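Local coordinates for interferon-inducible and double-stranded-dependent eIF-2kinase (Carassius auratus, PDB 4KMF) that binds left-handed Z-DNA through its Zalpha domain, the piece present here, and as a whole is a PKR-like kinase that probably phosphorylates eIF2alpha, at a contact of chain A with DNA. Coordinates in Å, arbitrary orientation; residue numbers count along the deposited sequence, not the author numbering.

A contact of chain A with DNA. Residues 33-34, 37, 41. With nucleotides of chain B.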
loop_
_atom_site.group_PDB
_atom_site.type_symbol
_atom_site.label_atom_id
_atom_site.label_comp_id
_atom_site.label_asym_id
_atom_site.label_seq_id
_atom_site.Cartn_x
_atom_site.Cartn_y
_atom_site.Cartn_z
ATOM N N LYS A 33 -9.369 1.126 -6.834
ATOM C CA LYS A 33 -8.433 2.252 -6.767
ATOM C C LYS A 33 -6.937 1.842 -6.979
ATOM O O LYS A 33 -6.212 2.532 -7.686
ATOM C CB LYS A 33 -8.668 3.026 -5.455
ATOM C CG LYS A 33 -7.802 4.285 -5.200
ATOM C CD LYS A 33 -7.900 4.675 -3.697
ATOM C CE LYS A 33 -6.732 5.506 -3.158
ATOM N NZ LYS A 33 -5.511 4.741 -2.578
ATOM N N SER A 34 -6.493 0.714 -6.432
ATOM C CA SER A 34 -5.084 0.326 -6.530
ATOM C C SER A 34 -4.737 -0.017 -7.946
ATOM O O SER A 34 -3.654 0.260 -8.415
ATOM C CB SER A 34 -4.803 -0.944 -5.734
ATOM O OG SER A 34 -5.015 -0.749 -4.375
ATOM N N ASN A 37 -4.539 3.162 -9.866
ATOM C CA ASN A 37 -3.282 3.836 -9.554
ATOM C C ASN A 37 -2.088 3.166 -10.210
ATOM O O ASN A 37 -1.196 3.840 -10.698
ATOM C CB ASN A 37 -3.108 3.990 -8.039
ATOM C CG ASN A 37 -3.704 5.265 -7.528
ATOM O OD1 ASN A 37 -3.860 6.228 -8.275
ATOM N ND2 ASN A 37 -4.014 5.297 -6.234
ATOM N N TYR A 41 0.235 5.555 -12.645
ATOM C CA TYR A 41 1.678 5.736 -12.482
ATOM C C TYR A 41 2.473 5.162 -13.658
ATOM O O TYR A 41 3.485 5.761 -14.032
ATOM C CB TYR A 41 2.176 5.228 -11.114
ATOM C CG TYR A 41 1.829 6.189 -9.983
ATOM C CD1 TYR A 41 0.610 6.063 -9.279
ATOM C CD2 TYR A 41 2.692 7.227 -9.628
ATOM C CE1 TYR A 41 0.261 6.948 -8.255
ATOM C CE2 TYR A 41 2.346 8.131 -8.599
ATOM C CZ TYR A 41 1.117 7.987 -7.928
ATOM O OH TYR A 41 0.795 8.891 -6.924
ATOM P P DC B 4 -1.529 8.042 -4.313
ATOM O OP1 DC B 4 -1.548 8.214 -5.785
ATOM O OP2 DC B 4 -2.800 7.720 -3.675
ATOM O "O5'" DC B 4 -0.461 6.952 -3.879
ATOM C "C5'" DC B 4 -0.117 5.837 -4.743
ATOM C "C4'" DC B 4 -0.147 4.559 -3.897
ATOM O "O4'" DC B 4 0.891 4.611 -2.885
ATOM C "C3'" DC B 4 -1.438 4.318 -3.116
ATOM O "O3'" DC B 4 -1.788 2.926 -3.133
ATOM C "C2'" DC B 4 -1.101 4.739 -1.696
ATOM C "C1'" DC B 4 0.320 4.230 -1.639
ATOM N N1 DC B 4 1.085 4.822 -0.532
ATOM C C2 DC B 4 1.034 4.226 0.733
ATOM O O2 DC B 4 0.354 3.217 0.898
ATOM N N3 DC B 4 1.756 4.779 1.748
ATOM C C4 DC B 4 2.470 5.897 1.534
ATOM N N4 DC B 4 3.187 6.388 2.531
ATOM C C5 DC B 4 2.544 6.520 0.241
ATOM C C6 DC B 4 1.832 5.965 -0.751
ATOM P P DG B 5 -2.841 2.345 -4.196
ATOM O OP1 DG B 5 -3.977 3.251 -4.398
ATOM O OP2 DG B 5 -3.041 0.953 -3.690
ATOM O "O5'" DG B 5 -1.980 2.249 -5.538
ATOM C "C5'" DG B 5 -0.846 1.380 -5.598
ATOM C "C4'" DG B 5 -0.152 1.676 -6.907
ATOM O "O4'" DG B 5 0.313 3.043 -6.971
ATOM C "C3'" DG B 5 1.056 0.791 -7.106
ATOM O "O3'" DG B 5 0.605 -0.208 -8.007
ATOM C "C2'" DG B 5 2.085 1.677 -7.789
ATOM C "C1'" DG B 5 1.610 3.093 -7.562
ATOM N N9 DG B 5 2.422 3.837 -6.591
ATOM C C8 DG B 5 3.004 5.074 -6.790
ATOM N N7 DG B 5 3.642 5.520 -5.748
ATOM C C5 DG B 5 3.498 4.507 -4.789
ATOM C C6 DG B 5 3.971 4.465 -3.448
ATOM O O6 DG B 5 4.645 5.349 -2.888
ATOM N N1 DG B 5 3.619 3.281 -2.774
ATOM C C2 DG B 5 2.874 2.267 -3.357
ATOM N N2 DG B 5 2.605 1.208 -2.577
ATOM N N3 DG B 5 2.369 2.328 -4.626
ATOM C C4 DG B 5 2.757 3.456 -5.295
HETATM O O HOH W 1 -3.448 6.729 -1.196
HETATM O O HOH W 2 -3.676 8.817 -7.261
#
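On recognition helix 33-45 of the winged helix-turn-helix Zalpha fold, Tyr41 carries its ring anti to the carbonyl carbon (chi1 -76°), which turns one face to DG5 and the phenol hydroxyl to the DC4 phosphate. Lys33 instead has CG anti to its backbone N (chi1 -178°), and a bend at chi4 brings the ammonium NZ to the DG5 phosphate. The guanine of DG5 presents its C8 edge to Tyr41, C8 lying 3.3 Å above the phenol ring plane and over its centre, with the Tyr41 ring and the five-membered ring of DG5 inclined at 66°. C8 is accessible in this way because guanine is syn in Z-DNA, so an aromatic ring suits a place that reads conformation more than sequence. The hydroxyl OH of Tyr41 donates to DC4 OP1 at 2.7 Å, tying the ring to the backbone as well. A leucine here would probably leave that phosphate oxygen without its phenol donor and C8 without a flat aromatic face. Around the next phosphate, DG5 OP1 accepts both Lys33 NZ (2.8 Å), a salt bridge, and the amide ND2 of Asn37, whose plane contains the oxygen. The short hydroxyl of Ser34 fits close to the helix start, where OG reaches the other oxygen, OP2 of DG5, at 2.7 Å. Asn37 uses its amide's other end too: OD1 meets a water at 2.8 Å, and that same water lies 2.7 Å from DC4 OP1.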